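Local structure of Cap5O (Staphylococcus aureus, 3OJO) at residues B[306-310]-B[347-351]; B[47-51]-B[76-80]; B[317-321]-B[368-374]. The protein binds NAD and, as a UDP-N-acetyl-mannosamine dehydrogenase, probably oxidises its UDP-sugar substrate in the biosynthesis of the capsular polysaccharide. One frame throughout, in Å; residues are numbered along the deposited sequence.

Interaction 1: residues B[306-310]-B[347-351]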
# COMPACT_ATOMS: atom_id res chain seq x y z
N THR B 306 -1.31 -20.50 -18.56
CA THR B 306 -2.14 -21.67 -18.83
C THR B 306 -1.75 -22.26 -20.19
O THR B 306 -1.44 -23.45 -20.26
CB THR B 306 -3.64 -21.31 -18.68
OG1 THR B 306 -3.89 -20.96 -17.31
CG2 THR B 306 -4.59 -22.44 -19.10
N LYS B 307 -1.71 -21.41 -21.25
CA LYS B 307 -1.31 -21.78 -22.62
C LYS B 307 0.04 -22.52 -22.64
O LYS B 307 0.18 -23.51 -23.36
CB LYS B 307 -1.26 -20.54 -23.53
CG LYS B 307 -2.65 -20.00 -23.91
CD LYS B 307 -2.63 -19.21 -25.21
CE LYS B 307 -2.38 -17.73 -25.03
NZ LYS B 307 -2.30 -17.03 -26.34
N GLN B 308 1.00 -22.08 -21.81
CA GLN B 308 2.33 -22.68 -21.68
C GLN B 308 2.29 -24.04 -20.97
O GLN B 308 3.08 -24.91 -21.33
CB GLN B 308 3.28 -21.73 -20.94
CG GLN B 308 3.78 -20.58 -21.81
CD GLN B 308 4.52 -19.54 -21.01
OE1 GLN B 308 4.13 -18.37 -20.95
NE2 GLN B 308 5.61 -19.93 -20.38
N ILE B 309 1.41 -24.22 -19.97
CA ILE B 309 1.27 -25.49 -19.23
C ILE B 309 0.70 -26.55 -20.19
O ILE B 309 1.21 -27.66 -20.26
CB ILE B 309 0.39 -25.33 -17.95
CG1 ILE B 309 1.05 -24.38 -16.92
CG2 ILE B 309 0.06 -26.70 -17.32
CD1 ILE B 309 0.06 -23.72 -15.89
N ILE B 310 -0.35 -26.17 -20.93
CA ILE B 310 -1.08 -26.98 -21.89
C ILE B 310 -0.24 -27.33 -23.13
O ILE B 310 -0.54 -28.31 -23.80
CB ILE B 310 -2.48 -26.33 -22.15
CG1 ILE B 310 -3.64 -27.26 -21.75
CG2 ILE B 310 -2.66 -25.72 -23.55
CD1 ILE B 310 -3.75 -27.49 -20.25
N GLU B 347 -10.21 -18.72 -26.77
CA GLU B 347 -8.94 -19.28 -27.21
C GLU B 347 -9.06 -20.66 -27.88
O GLU B 347 -9.50 -21.62 -27.24
CB GLU B 347 -7.92 -19.32 -26.06
CG GLU B 347 -6.47 -19.27 -26.51
CD GLU B 347 -5.99 -17.93 -27.03
OE1 GLU B 347 -5.73 -17.82 -28.25
OE2 GLU B 347 -5.86 -16.99 -26.21
N PRO B 348 -8.63 -20.78 -29.16
CA PRO B 348 -8.60 -22.11 -29.79
C PRO B 348 -7.40 -22.88 -29.24
O PRO B 348 -6.51 -22.27 -28.63
CB PRO B 348 -8.48 -21.80 -31.28
CG PRO B 348 -7.87 -20.44 -31.36
CD PRO B 348 -8.04 -19.74 -30.04
N ASP B 349 -7.36 -24.21 -29.43
CA ASP B 349 -6.29 -25.09 -28.91
C ASP B 349 -6.44 -25.30 -27.38
O ASP B 349 -5.57 -25.90 -26.76
CB ASP B 349 -4.85 -24.62 -29.29
CG ASP B 349 -4.66 -24.03 -30.69
OD1 ASP B 349 -4.90 -24.77 -31.69
OD2 ASP B 349 -4.25 -22.85 -30.79
N ILE B 350 -7.55 -24.79 -26.78
CA ILE B 350 -7.90 -24.93 -25.37
C ILE B 350 -9.39 -25.22 -25.25
O ILE B 350 -10.22 -24.44 -25.73
CB ILE B 350 -7.47 -23.73 -24.46
CG1 ILE B 350 -5.94 -23.53 -24.44
CG2 ILE B 350 -7.98 -23.92 -23.04
CD1 ILE B 350 -5.52 -22.14 -24.17
N GLU B 351 -9.73 -26.36 -24.60
CA GLU B 351 -11.08 -26.81 -24.31
C GLU B 351 -11.34 -26.50 -22.82
O GLU B 351 -10.72 -27.10 -21.95
CB GLU B 351 -11.23 -28.31 -24.63
CG GLU B 351 -12.64 -28.70 -25.02
CD GLU B 351 -13.43 -29.40 -23.93
OE1 GLU B 351 -13.00 -30.49 -23.48
OE2 GLU B 351 -14.51 -28.88 -23.56
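Residues 306-310 lie near the end of helix 286-312. They face the loop 347-351, which follows helix 336-346 and whose last residue opens strand 351-355. Thr306 comes first. It points toward the loop but stays short of it. Its OG1 hydrogen-bonds to Val302 O within the helix, and its side chain packs on Val318 of the neighbouring strand. Lys307 makes the main polar link. Its CA-to-CB bond runs sideways, yet the long side chain extends to the loop. On the way, Lys307 CG meets Ile350 CD1 at 3.6 Å. At the tip, Lys307 NZ forms a salt bridge with Glu347 OE2 at 3.6 Å. That length and the exposed lysine suit a loose surface ion pair. Ile309 is out of reach of the loop and packs on Ile425, Phe428 and Leu377. Ile310 returns to the interface. Its CG2 packs on Ile350 CG1 at 4.0 Å and lies 4.3 Å from Asp349 O. Ile350 is thus covered by both Lys307 and Ile310, one helical turn apart. Asp349 has positive phi (74°), a left-handed backbone conformation, shortly before the strand. No hydrogen bond joins the two segments, so apolar contact and one ion pair hold them. Ile350 also touches Val318. The arrangement is a helix packed beside the alpha-to-beta loop at the edge of a parallel alpha/beta sheet, here in the Rossmann-like UDP-binding domain.

Interaction 2: residues B[47-51]-B[76-80]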
# COMPACT_ATOMS: atom_id res chain seq x y z
N ILE B 47 -40.42 -7.89 -6.47
CA ILE B 47 -41.66 -7.46 -5.80
C ILE B 47 -42.69 -8.62 -5.69
O ILE B 47 -43.29 -8.80 -4.63
CB ILE B 47 -42.24 -6.19 -6.47
CG1 ILE B 47 -41.25 -4.98 -6.40
CG2 ILE B 47 -43.66 -5.83 -5.94
CD1 ILE B 47 -40.91 -4.39 -4.93
N ASP B 48 -42.84 -9.41 -6.77
CA ASP B 48 -43.75 -10.57 -6.80
C ASP B 48 -43.31 -11.62 -5.79
O ASP B 48 -44.15 -12.11 -5.03
CB ASP B 48 -43.84 -11.18 -8.22
CG ASP B 48 -44.55 -10.31 -9.26
OD1 ASP B 48 -45.15 -9.27 -8.87
OD2 ASP B 48 -44.48 -10.67 -10.45
N LYS B 49 -42.01 -11.92 -5.74
CA LYS B 49 -41.39 -12.84 -4.79
C LYS B 49 -41.68 -12.37 -3.36
O LYS B 49 -42.20 -13.14 -2.55
CB LYS B 49 -39.87 -12.93 -5.06
CG LYS B 49 -39.18 -14.13 -4.39
CD LYS B 49 -38.28 -14.88 -5.36
CE LYS B 49 -37.26 -15.77 -4.66
NZ LYS B 49 -37.86 -16.97 -4.01
N LEU B 50 -41.42 -11.07 -3.09
CA LEU B 50 -41.64 -10.44 -1.80
C LEU B 50 -43.11 -10.43 -1.38
O LEU B 50 -43.42 -10.88 -0.28
CB LEU B 50 -40.99 -9.05 -1.73
CG LEU B 50 -39.46 -9.04 -1.66
CD1 LEU B 50 -38.91 -7.69 -1.95
CD2 LEU B 50 -38.96 -9.56 -0.34
N GLN B 51 -44.00 -9.99 -2.28
CA GLN B 51 -45.45 -9.98 -2.06
C GLN B 51 -46.04 -11.38 -1.84
O GLN B 51 -47.03 -11.51 -1.12
CB GLN B 51 -46.18 -9.22 -3.17
CG GLN B 51 -46.27 -7.73 -2.85
CD GLN B 51 -46.69 -6.84 -4.00
OE1 GLN B 51 -46.90 -5.63 -3.81
NE2 GLN B 51 -46.82 -7.40 -5.21
N LYS B 76 -44.17 -3.27 3.92
CA LYS B 76 -44.95 -3.33 2.70
C LYS B 76 -43.96 -3.03 1.58
O LYS B 76 -43.00 -2.30 1.80
CB LYS B 76 -46.11 -2.31 2.69
CG LYS B 76 -47.00 -2.34 3.93
CD LYS B 76 -48.08 -3.42 3.90
CE LYS B 76 -48.90 -3.47 5.17
NZ LYS B 76 -49.55 -2.16 5.48
N VAL B 77 -44.21 -3.57 0.41
CA VAL B 77 -43.34 -3.41 -0.76
C VAL B 77 -44.12 -2.75 -1.90
O VAL B 77 -45.35 -2.81 -1.90
CB VAL B 77 -42.61 -4.73 -1.17
CG1 VAL B 77 -41.66 -5.26 -0.09
CG2 VAL B 77 -43.56 -5.81 -1.67
N SER B 78 -43.40 -2.13 -2.86
CA SER B 78 -43.96 -1.42 -4.02
C SER B 78 -42.85 -1.13 -5.07
O SER B 78 -41.66 -1.21 -4.76
CB SER B 78 -44.61 -0.10 -3.57
OG SER B 78 -45.33 0.54 -4.61
N THR B 79 -43.25 -0.78 -6.31
CA THR B 79 -42.36 -0.38 -7.40
C THR B 79 -42.27 1.16 -7.43
O THR B 79 -41.48 1.73 -8.18
CB THR B 79 -42.88 -0.88 -8.76
OG1 THR B 79 -44.22 -0.41 -8.95
CG2 THR B 79 -42.79 -2.41 -8.91
N THR B 80 -43.09 1.80 -6.58
CA THR B 80 -43.26 3.24 -6.49
C THR B 80 -42.95 3.76 -5.07
O THR B 80 -43.45 3.18 -4.10
CB THR B 80 -44.71 3.59 -6.91
OG1 THR B 80 -45.00 2.98 -8.18
CG2 THR B 80 -44.99 5.08 -6.99
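Val77 lies under the helix 44-51 and is overlapped by three of its side chains. Ile47 CD1 rests 4.1 Å from Val77 CB. Leu50 CD1 approaches Val77 CG1 at 4.1 Å. Gln51 lays its aliphatic part on the other methyl, with Gln51 CG 3.5 Å from Val77 CG2. Positions 47, 50 and 51 share one face of the helix, so all three reach the same valine. Val77 points toward the helix, while its neighbours Lys76 and Ser78 point away, as expected in a strand. Ile47 and Val77 are also the nearest pair by CA, at 6.7 Å.

Ile47 reaches further along the chain. Its CD1 lies 3.3 Å from Ser78 O, and its CG1 meets Thr79 CG2 at 3.9 Å. The contact therefore continues past the strand end. There Thr80 N donates to Ser78 OG at 3.2 Å, which makes an ST turn as the chain leaves the sheet. Between the segments there are no hydrogen bonds. The helix and strand axes run nearly antiparallel, at 160°, and approach to 8.6 Å.

Strand 75-78 is an outer strand of its sheet within this chain. Its backbone pairs with strand 36-40 through Lys76 to Val37 and Gly39. Ser78 bonds to Gly39 and Asp41, and Asp41 binds NAD. Ile47 packs on Asp41, and the Thr79 side chain is about 8 Å from the bound NAD. A helix laid over the edge strand beside the cofactor-binding acid fits the NAD-binding Rossmann fold.

Interaction 3: residues B[317-321]-B[368-374]; sequences KVTVF and MSHAVKD
This is a helix-on-sheet contact in the Rossmann-like UDP-binding domain. Strand 317-321 belongs to a five-stranded parallel sheet, between strands 351-355 and 377-380. Helix 368-372 is short, and residues 373-374 follow it. Strand phi lies between -72 and -119°, psi between 99 and 131°. Residues 368-371 are helical, phi -51 to -71° and psi -37 to -55°, and Val372 N bonds to Met368 O at 2.8 Å. Asp374 has phi/psi 66/21°. The axes approach to 9.1 Å, and their directions differ by 144°. In CA register, Lys317 faces Asp374 at 7.0 Å, Thr319 faces Val372 at 6.1 Å, and Phe321 faces Met368 at 9.0 Å. Lys317 and Thr319 point toward the helix. Val318 points away; its side chain touches Leu344 of helix 336-346.

Apolar contacts centre on Phe321. Phe321 has chi1 near -92°, which swings its ring to the helix. Phe321 CZ meets Met368 CG and Val372 CG1, each at 3.7 Å. Met368 is t, t, m. Its SD is 5.3 Å from the centroid of the Phe321 ring, an oblique Met-aromatic contact. The ring also meets Tyr355 and Phe387. Thr319 CG2 adds a touch on Ala371 CB at 3.8 Å.

Hydrogen bonds join the strand to backbone carbonyls of Ala371 and Lys373. Both donors are strand side chains. Thr319, rotamer m, donates from OG1 to Ala371 O at 2.8 Å. Lys317 is all t, and its stretched chain spans the gap. Lys317 NZ donates to Ala371 O at 2.7 Å and to Lys373 O at 2.6 Å.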
# COMPACT_ATOMS: atom_id res chain seq x y z
N LYS B 317 -7.87 -29.75 -22.64
CA LYS B 317 -8.80 -29.55 -21.53
C LYS B 317 -8.23 -28.92 -20.26
O LYS B 317 -7.36 -29.50 -19.60
CB LYS B 317 -9.63 -30.80 -21.24
CG LYS B 317 -11.01 -30.46 -20.67
CD LYS B 317 -11.65 -31.62 -19.94
CE LYS B 317 -12.91 -31.18 -19.24
NZ LYS B 317 -13.52 -32.29 -18.48
N VAL B 318 -8.77 -27.73 -19.93
CA VAL B 318 -8.46 -26.97 -18.72
C VAL B 318 -9.76 -26.81 -17.94
O VAL B 318 -10.75 -26.30 -18.49
CB VAL B 318 -7.73 -25.60 -18.93
CG1 VAL B 318 -8.55 -24.64 -19.78
CG2 VAL B 318 -7.37 -24.95 -17.59
N THR B 319 -9.77 -27.27 -16.67
CA THR B 319 -10.93 -27.14 -15.80
C THR B 319 -10.74 -25.96 -14.86
O THR B 319 -9.87 -25.97 -13.99
CB THR B 319 -11.24 -28.45 -15.06
OG1 THR B 319 -11.34 -29.51 -16.00
CG2 THR B 319 -12.53 -28.36 -14.25
N VAL B 320 -11.56 -24.93 -15.05
CA VAL B 320 -11.55 -23.74 -14.20
C VAL B 320 -12.32 -24.08 -12.90
O VAL B 320 -13.41 -24.66 -12.95
CB VAL B 320 -12.12 -22.51 -14.97
CG1 VAL B 320 -12.61 -21.41 -14.03
CG2 VAL B 320 -11.11 -21.97 -15.97
N PHE B 321 -11.71 -23.76 -11.75
CA PHE B 321 -12.27 -23.96 -10.42
C PHE B 321 -12.56 -22.58 -9.80
O PHE B 321 -11.65 -21.90 -9.33
CB PHE B 321 -11.29 -24.78 -9.55
CG PHE B 321 -11.47 -26.27 -9.55
CD1 PHE B 321 -11.12 -27.03 -8.44
CD2 PHE B 321 -11.98 -26.93 -10.66
CE1 PHE B 321 -11.27 -28.42 -8.44
CE2 PHE B 321 -12.14 -28.33 -10.66
CZ PHE B 321 -11.78 -29.06 -9.54
N MET B 368 -17.81 -32.03 -9.95
CA MET B 368 -16.34 -32.03 -9.99
C MET B 368 -15.71 -33.14 -10.85
O MET B 368 -14.89 -32.82 -11.72
CB MET B 368 -15.78 -32.09 -8.55
CG MET B 368 -14.41 -31.45 -8.40
SD MET B 368 -13.69 -31.64 -6.75
CE MET B 368 -14.69 -30.50 -5.81
N SER B 369 -16.05 -34.42 -10.59
CA SER B 369 -15.53 -35.61 -11.29
C SER B 369 -15.77 -35.53 -12.81
O SER B 369 -14.86 -35.79 -13.60
CB SER B 369 -16.14 -36.88 -10.71
OG SER B 369 -15.89 -36.95 -9.32
N HIS B 370 -16.99 -35.09 -13.20
CA HIS B 370 -17.39 -34.89 -14.59
C HIS B 370 -16.59 -33.72 -15.21
O HIS B 370 -16.22 -33.80 -16.39
CB HIS B 370 -18.90 -34.63 -14.68
CG HIS B 370 -19.52 -35.01 -15.99
ND1 HIS B 370 -19.48 -34.15 -17.09
CD2 HIS B 370 -20.20 -36.13 -16.34
CE1 HIS B 370 -20.13 -34.78 -18.06
NE2 HIS B 370 -20.58 -35.97 -17.65
N ALA B 371 -16.32 -32.66 -14.40
CA ALA B 371 -15.57 -31.47 -14.81
C ALA B 371 -14.08 -31.73 -15.01
O ALA B 371 -13.51 -31.23 -15.98
CB ALA B 371 -15.78 -30.33 -13.82
N VAL B 372 -13.45 -32.51 -14.11
CA VAL B 372 -12.02 -32.87 -14.18
C VAL B 372 -11.72 -33.97 -15.22
O VAL B 372 -10.54 -34.22 -15.52
CB VAL B 372 -11.38 -33.18 -12.79
CG1 VAL B 372 -11.48 -31.99 -11.86
CG2 VAL B 372 -11.98 -34.43 -12.16
N LYS B 373 -12.78 -34.64 -15.72
CA LYS B 373 -12.72 -35.73 -16.70
C LYS B 373 -11.90 -35.40 -17.96
O LYS B 373 -12.29 -34.58 -18.79
CB LYS B 373 -14.13 -36.29 -17.02
CG LYS B 373 -14.16 -37.60 -17.83
CD LYS B 373 -13.59 -38.81 -17.08
CE LYS B 373 -13.28 -39.98 -17.99
NZ LYS B 373 -12.43 -41.00 -17.32
N ASP B 374 -10.75 -36.06 -18.06
CA ASP B 374 -9.72 -36.05 -19.12
C ASP B 374 -8.99 -34.72 -19.27
O ASP B 374 -8.39 -34.44 -20.32
CB ASP B 374 -10.27 -36.58 -20.48
CG ASP B 374 -10.94 -37.95 -20.43
OD1 ASP B 374 -10.26 -38.94 -20.07
OD2 ASP B 374 -12.13 -38.03 -20.80

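Overall arrangement
From the N terminus, interaction 2 comes first. It closes the stretch from helix 44-51 to strand 75-78 inside the NAD-binding domain. Its centre lies about 47 Å from that of interaction 1 and about 41 Å from that of interaction 3. Those two come later in the chain and cross: 306-310, 317-321, 347-351, 368-374. Interaction 1 closes the chain from 310 to 347, through strand 317-321 and helix 336-346. Interaction 3 closes 321 to 368, through helix 336-346 and strand 351-355. They touch where strand 317-321 pairs with the start of strand 351-355. Glu351 O lies 2.9 Å from Val318 N, a probable hydrogen bond, and Ile350 CG2 packs on Val318 CG1 at 3.4 Å.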